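Local atomic coordinates of aldehyde dehydrogenase (Bartonella henselae, PDB entry 3I44), a protein that probably oxidises aldehydes to the corresponding carboxylic acids with a nicotinamide adenine dinucleotide cofactor, as other members of the aldehyde dehydrogenase family do. Residues L121-A126 with C295-G300; E328-G333 with N340-V345. The protein carries 1 engineered substitution. One frame throughout, in Å; residues are numbered along the deposited sequence.

Contact 1 of 2, residues L121-A126 with C295-G300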
ATOM      1  N   LEU A 121     -20.257 -20.735 -18.138  1.00 22.50           N
ATOM      2  CA  LEU A 121     -19.834 -21.919 -17.365  1.00 23.06           C
ATOM      3  C   LEU A 121     -18.316 -22.103 -17.428  1.00 23.36           C
ATOM      4  O   LEU A 121     -17.678 -22.181 -16.382  1.00 23.36           O
ATOM      5  CB  LEU A 121     -20.532 -23.199 -17.838  1.00 23.32           C
ATOM      6  CG  LEU A 121     -20.211 -24.494 -17.078  1.00 24.88           C
ATOM      7  CD1 LEU A 121     -20.691 -24.399 -15.605  1.00 26.49           C
ATOM      8  CD2 LEU A 121     -20.843 -25.728 -17.737  1.00 24.71           C
ATOM      9  N   ASN A 122     -17.727 -22.157 -18.627  1.00 23.56           N
ATOM     10  CA  ASN A 122     -16.331 -22.594 -18.754  1.00 23.89           C
ATOM     11  C   ASN A 122     -15.266 -21.521 -18.450  1.00 23.68           C
ATOM     12  O   ASN A 122     -14.092 -21.837 -18.373  1.00 22.77           O
ATOM     13  CB  ASN A 122     -16.058 -23.261 -20.112  1.00 25.17           C
ATOM     14  CG  ASN A 122     -16.106 -22.297 -21.284  1.00 29.77           C
ATOM     15  OD1 ASN A 122     -15.631 -21.135 -21.209  1.00 34.05           O
ATOM     16  ND2 ASN A 122     -16.636 -22.793 -22.426  1.00 34.49           N
ATOM     17  N   ALA A 123     -15.676 -20.266 -18.284  1.00 21.90           N
ATOM     18  CA  ALA A 123     -14.745 -19.199 -17.964  1.00 21.95           C
ATOM     19  C   ALA A 123     -15.260 -18.394 -16.779  1.00 21.34           C
ATOM     20  O   ALA A 123     -14.611 -18.363 -15.756  1.00 21.75           O
ATOM     21  CB  ALA A 123     -14.492 -18.332 -19.171  1.00 20.88           C
ATOM     22  N   GLN A 124     -16.449 -17.790 -16.876  1.00 22.18           N
ATOM     23  CA  GLN A 124     -16.955 -16.968 -15.747  1.00 21.30           C
ATOM     24  C   GLN A 124     -17.034 -17.802 -14.452  1.00 22.35           C
ATOM     25  O   GLN A 124     -16.580 -17.360 -13.389  1.00 23.62           O
ATOM     26  CB  GLN A 124     -18.300 -16.320 -16.083  1.00 20.69           C
ATOM     27  CG  GLN A 124     -18.235 -15.234 -17.180  1.00 19.56           C
ATOM     28  CD  GLN A 124     -17.873 -13.870 -16.618  1.00 19.96           C
ATOM     29  OE1 GLN A 124     -17.683 -13.709 -15.403  1.00 19.45           O
ATOM     30  NE2 GLN A 124     -17.757 -12.871 -17.503  1.00 22.02           N
ATOM     31  N   THR A 125     -17.612 -18.996 -14.530  1.00 21.76           N
ATOM     32  CA  THR A 125     -17.784 -19.801 -13.341  1.00 21.04           C
ATOM     33  C   THR A 125     -16.514 -20.620 -13.021  1.00 21.33           C
ATOM     34  O   THR A 125     -16.048 -20.603 -11.905  1.00 21.03           O
ATOM     35  CB  THR A 125     -19.019 -20.705 -13.432  1.00 22.07           C
ATOM     36  OG1 THR A 125     -20.191 -19.894 -13.647  1.00 20.05           O
ATOM     37  CG2 THR A 125     -19.173 -21.516 -12.127  1.00 19.75           C
ATOM     38  N   ALA A 126     -15.935 -21.265 -14.010  1.00 21.40           N
ATOM     39  CA  ALA A 126     -14.732 -22.065 -13.812  1.00 22.18           C
ATOM     40  C   ALA A 126     -13.527 -21.293 -13.270  1.00 22.98           C
ATOM     41  O   ALA A 126     -12.772 -21.870 -12.527  1.00 22.82           O
ATOM     42  CB  ALA A 126     -14.331 -22.778 -15.153  1.00 21.98           C
ATOM     43  N   CYS A 295      -9.331  -9.489 -27.826  1.00 22.60           N
ATOM     44  CA  CYS A 295      -9.967  -8.183 -27.702  1.00 22.62           C
ATOM     45  C   CYS A 295     -11.501  -8.247 -27.574  1.00 22.97           C
ATOM     46  O   CYS A 295     -12.087  -7.508 -26.786  1.00 23.25           O
ATOM     47  CB  CYS A 295      -9.579  -7.266 -28.870  1.00 22.68           C
ATOM     48  SG  CYS A 295     -10.023  -5.499 -28.585  1.00 24.45           S
ATOM     49  N   PHE A 296     -12.153  -9.134 -28.320  1.00 22.81           N
ATOM     50  CA  PHE A 296     -13.609  -9.194 -28.314  1.00 22.81           C
ATOM     51  C   PHE A 296     -14.187 -10.114 -27.245  1.00 22.74           C
ATOM     52  O   PHE A 296     -15.398 -10.077 -26.978  1.00 22.76           O
ATOM     53  CB  PHE A 296     -14.145  -9.628 -29.684  1.00 22.95           C
ATOM     54  CG  PHE A 296     -13.719  -8.710 -30.847  1.00 23.02           C
ATOM     55  CD1 PHE A 296     -13.527  -7.337 -30.657  1.00 23.77           C
ATOM     56  CD2 PHE A 296     -13.517  -9.243 -32.116  1.00 22.38           C
ATOM     57  CE1 PHE A 296     -13.122  -6.507 -31.733  1.00 24.39           C
ATOM     58  CE2 PHE A 296     -13.150  -8.416 -33.211  1.00 23.65           C
ATOM     59  CZ  PHE A 296     -12.924  -7.058 -33.004  1.00 23.25           C
ATOM     60  N   TYR A 297     -13.344 -10.945 -26.646  1.00 21.64           N
ATOM     61  CA  TYR A 297     -13.795 -11.895 -25.638  1.00 21.77           C
ATOM     62  C   TYR A 297     -14.476 -11.154 -24.494  1.00 21.00           C
ATOM     63  O   TYR A 297     -14.028 -10.066 -24.066  1.00 22.06           O
ATOM     64  CB  TYR A 297     -12.598 -12.712 -25.123  1.00 21.61           C
ATOM     65  CG  TYR A 297     -12.958 -13.910 -24.282  1.00 22.21           C
ATOM     66  CD1 TYR A 297     -13.662 -14.969 -24.809  1.00 25.85           C
ATOM     67  CD2 TYR A 297     -12.567 -13.982 -22.962  1.00 24.25           C
ATOM     68  CE1 TYR A 297     -13.993 -16.092 -24.015  1.00 28.01           C
ATOM     69  CE2 TYR A 297     -12.874 -15.062 -22.171  1.00 26.90           C
ATOM     70  CZ  TYR A 297     -13.564 -16.131 -22.697  1.00 28.21           C
ATOM     71  OH  TYR A 297     -13.843 -17.211 -21.869  1.00 31.83           O
ATOM     72  N   ASN A 298     -15.542 -11.740 -23.984  1.00 21.20           N
ATOM     73  CA  ASN A 298     -16.397 -11.076 -22.972  1.00 20.91           C
ATOM     74  C   ASN A 298     -16.858  -9.688 -23.457  1.00 21.17           C
ATOM     75  O   ASN A 298     -17.073  -8.768 -22.653  1.00 22.21           O
ATOM     76  CB  ASN A 298     -15.649 -10.948 -21.643  1.00 20.77           C
ATOM     77  CG  ASN A 298     -16.576 -10.887 -20.438  1.00 20.24           C
ATOM     78  OD1 ASN A 298     -17.625 -11.559 -20.393  1.00 19.87           O
ATOM     79  ND2 ASN A 298     -16.178 -10.111 -19.437  1.00 18.21           N
ATOM     80  N   SER A 299     -17.009  -9.565 -24.773  1.00 21.15           N
ATOM     81  CA  SER A 299     -17.404  -8.329 -25.448  1.00 20.71           C
ATOM     82  C   SER A 299     -16.497  -7.161 -25.072  1.00 21.52           C
ATOM     83  O   SER A 299     -16.930  -6.003 -25.040  1.00 21.92           O
ATOM     84  CB  SER A 299     -18.869  -8.015 -25.173  1.00 20.78           C
ATOM     85  OG  SER A 299     -19.681  -9.167 -25.439  1.00 15.98           O
ATOM     86  N   GLY A 300     -15.220  -7.476 -24.823  1.00 20.80           N
ATOM     87  CA  GLY A 300     -14.224  -6.477 -24.513  1.00 20.38           C
ATOM     88  C   GLY A 300     -14.238  -5.995 -23.080  1.00 20.66           C
ATOM     89  O   GLY A 300     -13.514  -5.028 -22.734  1.00 21.80           O
TER
HETATM   90  O   HOH W   1     -14.606 -19.401 -23.016  1.00 29.97           O
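Ala123 CB comes up to the hydroxyl edge of the Tyr297 ring, near its plane. The 3.0 Å between Ala123 CB and Tyr297 OH is shorter than usual for a carbon and an oxygen and should be taken with caution; alanine's small side chain leaves the ring room beside the helix. Tyr297 OH is also 2.6 Å from the oxygen of a water lying in the ring plane. That water donates to Asn122 OD1 over 2.7 Å, so the two polar groups are linked through solvent. With CG anti to the backbone N (chi1 -168°), the ring extends toward the helix.

Beside this pair, Gln124 and Asn298 cross at about a right angle, their amide planes 54° apart. Gln124 NE2 donates a weak, bent bond to Asn298 OD1, at 3.2 Å. The stronger hold lies outside the two segments: the carbonyl of Asn172 accepts from both Gln124 NE2 and Asn298 ND2, and ND2 also reaches the carbonyl of Gln301. Two amides suit this buried spot, since each can donate and accept. Met119 and Trp173 pack around them.

Further out, helix 287-296 ends just before Tyr297, and the chain then passes through three residues of positive phi, Asn298 to Gly300, where asparagine and glycine are at ease. Gly300 N closes this turn on Tyr297 O at 2.9 Å. The contact sets helix 117-141 beside the loop, consistent with the family, in which this loop leads to the nucleophilic cysteine and the asparagine equivalent to Asn172 helps form the oxyanion hole.

Contact 2 of 2, residues E328-G333 with N340-V345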
ATOM      1  N   GLU A 328     -15.680  -9.658 -38.819  1.00 31.59           N
ATOM      2  CA  GLU A 328     -16.869  -9.993 -39.615  1.00 33.25           C
ATOM      3  C   GLU A 328     -17.379 -11.385 -39.289  1.00 33.29           C
ATOM      4  O   GLU A 328     -18.577 -11.623 -39.339  1.00 34.24           O
ATOM      5  CB  GLU A 328     -16.590  -9.825 -41.111  1.00 34.03           C
ATOM      6  CG  GLU A 328     -16.460  -8.338 -41.455  1.00 37.49           C
ATOM      7  CD  GLU A 328     -15.956  -8.050 -42.853  1.00 42.50           C
ATOM      8  OE1 GLU A 328     -15.513  -8.990 -43.559  1.00 43.30           O
ATOM      9  OE2 GLU A 328     -15.997  -6.847 -43.218  1.00 46.86           O
ATOM     10  N   LYS A 329     -16.480 -12.284 -38.906  1.00 33.15           N
ATOM     11  CA  LYS A 329     -16.871 -13.627 -38.491  1.00 33.25           C
ATOM     12  C   LYS A 329     -17.250 -13.747 -36.998  1.00 32.42           C
ATOM     13  O   LYS A 329     -17.587 -14.830 -36.540  1.00 31.65           O
ATOM     14  CB  LYS A 329     -15.733 -14.606 -38.797  1.00 33.86           C
ATOM     15  CG  LYS A 329     -15.509 -14.805 -40.288  1.00 37.40           C
ATOM     16  CD  LYS A 329     -14.346 -15.756 -40.546  1.00 41.31           C
ATOM     17  CE  LYS A 329     -14.265 -16.121 -42.038  1.00 44.70           C
ATOM     18  NZ  LYS A 329     -12.931 -16.729 -42.351  1.00 47.87           N
ATOM     19  N   THR A 330     -17.136 -12.668 -36.227  1.00 31.51           N
ATOM     20  CA  THR A 330     -17.467 -12.724 -34.807  1.00 30.71           C
ATOM     21  C   THR A 330     -18.963 -12.473 -34.710  1.00 30.75           C
ATOM     22  O   THR A 330     -19.430 -11.364 -35.044  1.00 30.85           O
ATOM     23  CB  THR A 330     -16.682 -11.656 -34.005  1.00 30.93           C
ATOM     24  OG1 THR A 330     -15.289 -11.982 -34.036  1.00 29.64           O
ATOM     25  CG2 THR A 330     -17.170 -11.551 -32.549  1.00 29.22           C
ATOM     26  N   GLN A 331     -19.707 -13.490 -34.290  1.00 30.06           N
ATOM     27  CA  GLN A 331     -21.166 -13.378 -34.148  1.00 30.69           C
ATOM     28  C   GLN A 331     -21.530 -12.680 -32.832  1.00 30.30           C
ATOM     29  O   GLN A 331     -20.741 -12.709 -31.871  1.00 28.94           O
ATOM     30  CB  GLN A 331     -21.824 -14.767 -34.209  1.00 31.38           C
ATOM     31  CG  GLN A 331     -21.607 -15.529 -35.557  1.00 35.46           C
ATOM     32  CD  GLN A 331     -21.995 -14.684 -36.769  1.00 40.59           C
ATOM     33  OE1 GLN A 331     -23.088 -14.099 -36.804  1.00 43.60           O
ATOM     34  NE2 GLN A 331     -21.091 -14.594 -37.766  1.00 42.61           N
ATOM     35  N   VAL A 332     -22.710 -12.034 -32.816  1.00 29.87           N
ATOM     36  CA  VAL A 332     -23.273 -11.469 -31.613  1.00 29.45           C
ATOM     37  C   VAL A 332     -24.590 -12.146 -31.317  1.00 29.62           C
ATOM     38  O   VAL A 332     -25.359 -12.401 -32.227  1.00 30.66           O
ATOM     39  CB  VAL A 332     -23.484  -9.973 -31.778  1.00 30.18           C
ATOM     40  CG1 VAL A 332     -23.993  -9.379 -30.514  1.00 29.59           C
ATOM     41  CG2 VAL A 332     -22.167  -9.320 -32.197  1.00 28.62           C
ATOM     42  N   GLY A 333     -24.861 -12.443 -30.054  1.00 28.20           N
ATOM     43  CA  GLY A 333     -26.103 -13.107 -29.699  1.00 27.50           C
ATOM     44  C   GLY A 333     -26.398 -13.076 -28.223  1.00 27.17           C
ATOM     45  O   GLY A 333     -25.561 -12.659 -27.422  1.00 25.65           O
ATOM     46  N   ASN A 340     -20.229 -19.800 -29.464  1.00 29.61           N
ATOM     47  CA  ASN A 340     -19.120 -18.900 -29.191  1.00 30.05           C
ATOM     48  C   ASN A 340     -19.269 -17.492 -29.779  1.00 29.43           C
ATOM     49  O   ASN A 340     -18.289 -16.821 -30.068  1.00 29.10           O
ATOM     50  CB  ASN A 340     -17.836 -19.542 -29.716  1.00 31.64           C
ATOM     51  CG  ASN A 340     -17.815 -19.612 -31.226  1.00 33.90           C
ATOM     52  OD1 ASN A 340     -18.855 -19.474 -31.864  1.00 37.91           O
ATOM     53  ND2 ASN A 340     -16.631 -19.817 -31.807  1.00 39.45           N
ATOM     54  N   HIS A 341     -20.495 -17.040 -29.975  1.00 28.43           N
ATOM     55  CA  HIS A 341     -20.741 -15.629 -30.250  1.00 26.87           C
ATOM     56  C   HIS A 341     -20.342 -14.816 -28.983  1.00 26.14           C
ATOM     57  O   HIS A 341     -20.159 -15.401 -27.905  1.00 25.40           O
ATOM     58  CB  HIS A 341     -22.237 -15.447 -30.545  1.00 26.81           C
ATOM     59  CG  HIS A 341     -23.141 -15.937 -29.441  1.00 25.16           C
ATOM     60  ND1 HIS A 341     -23.457 -17.266 -29.265  1.00 25.83           N
ATOM     61  CD2 HIS A 341     -23.794 -15.270 -28.464  1.00 23.45           C
ATOM     62  CE1 HIS A 341     -24.268 -17.393 -28.230  1.00 24.84           C
ATOM     63  NE2 HIS A 341     -24.493 -16.193 -27.730  1.00 23.15           N
ATOM     64  N   ILE A 342     -20.175 -13.495 -29.122  1.00 25.06           N
ATOM     65  CA  ILE A 342     -20.126 -12.594 -27.965  1.00 24.39           C
ATOM     66  C   ILE A 342     -21.562 -12.146 -27.601  1.00 24.85           C
ATOM     67  O   ILE A 342     -22.495 -12.210 -28.437  1.00 24.26           O
ATOM     68  CB  ILE A 342     -19.153 -11.388 -28.155  1.00 24.12           C
ATOM     69  CG1 ILE A 342     -19.680 -10.363 -29.176  1.00 24.00           C
ATOM     70  CG2 ILE A 342     -17.714 -11.895 -28.577  1.00 22.43           C
ATOM     71  CD1 ILE A 342     -18.737  -9.201 -29.383  1.00 21.41           C
ATOM     72  N   GLY A 343     -21.753 -11.785 -26.338  1.00 24.69           N
ATOM     73  CA  GLY A 343     -23.058 -11.370 -25.818  1.00 23.77           C
ATOM     74  C   GLY A 343     -23.199  -9.861 -25.916  1.00 23.92           C
ATOM     75  O   GLY A 343     -22.344  -9.177 -26.523  1.00 21.83           O
ATOM     76  N   PRO A 344     -24.281  -9.319 -25.317  1.00 23.85           N
ATOM     77  CA  PRO A 344     -24.365  -7.871 -25.223  1.00 23.46           C
ATOM     78  C   PRO A 344     -23.339  -7.326 -24.225  1.00 23.98           C
ATOM     79  O   PRO A 344     -22.746  -8.100 -23.433  1.00 24.37           O
ATOM     80  CB  PRO A 344     -25.772  -7.652 -24.694  1.00 23.22           C
ATOM     81  CG  PRO A 344     -26.053  -8.818 -23.909  1.00 22.94           C
ATOM     82  CD  PRO A 344     -25.403  -9.966 -24.614  1.00 23.20           C
ATOM     83  N   VAL A 345     -23.106  -6.017 -24.270  1.00 23.20           N
ATOM     84  CA  VAL A 345     -22.471  -5.357 -23.134  1.00 23.51           C
ATOM     85  C   VAL A 345     -23.514  -5.213 -22.008  1.00 23.73           C
ATOM     86  O   VAL A 345     -24.720  -5.436 -22.204  1.00 23.88           O
ATOM     87  CB  VAL A 345     -21.787  -4.027 -23.498  1.00 23.58           C
ATOM     88  CG1 VAL A 345     -20.732  -4.261 -24.589  1.00 21.19           C
ATOM     89  CG2 VAL A 345     -22.823  -2.952 -23.893  1.00 22.94           C
TER
HETATM   90  O   HOH W   2     -18.627 -15.873 -33.375  1.00 40.82           O
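His341 and Ile342 both place their first side-chain branch between the backbone N and the carbonyl carbon (chi1 57° and 71°), which sends the imidazole against Gly333 and Ile342 CG1 against Val332. The backbones of Val332 and Ile342 form a single beta bridge with a parallel bonding pattern, in which Ile342 grips the residues flanking Val332. Ile342 N donates to Gln331 O at 2.9 Å, and Ile342 O receives Gly333 N at the same length, nearly head-on to the carbonyl. Val332 CA adds a CA-H...O contact to that oxygen. The bridge ties the chain leaving helix 316-329 to the loop that approaches helix 348-363.

Branched side chains fit this extended backbone. Val332 CG2 lies 4.0 Å from Ile342 CG1, the two side chains crossing obliquely, while the other Ile342 branch, CG2, meets the methyl CG2 of Thr330. The hydroxyl of Thr330 turns back to the carbonyl of Ile326, in the helix before it. Near the start of the bridge Gln331 touches His341 CB to CB, at 3.7 Å, and its backbone N gives a bond to a water that is only weakly linked to Asn340 O.

Glycine suits position 333 because a CB there would run into His341 CD2, already 3.4 Å from Gly333 CA. The ring is held from its far end as well, through NE2 bonded to the carbonyl of Pro334, and its CD2 edge faces Gly333 O near the ring plane. That oxygen also receives a CA-H...O contact from Gly343 CA, 3.2 Å long and nearly straight, at 172°.

Both contacts are largely buried, but contact 1 lies about 11 Å from the centre of the chain and contact 2 about 21 Å, measured centre to centre. Contact 1 joins elements far apart in sequence, through side-chain amides, a phenol and one water; its water-bridged Asn122-Tyr297 side is the more open. Contact 2 is local and relies on backbone bonds, aliphatic packing and an imidazole set against a glycine, with Gln331 on its more open side. The two adjoin: Ser299 OG is 2.9 Å from Gly343 O, a probable hydrogen bond, and Ile342 CG2 packs against Phe296 O. Segment 340-345 therefore touches the turn 297-300 that contact 1 sets beside helix 117-141.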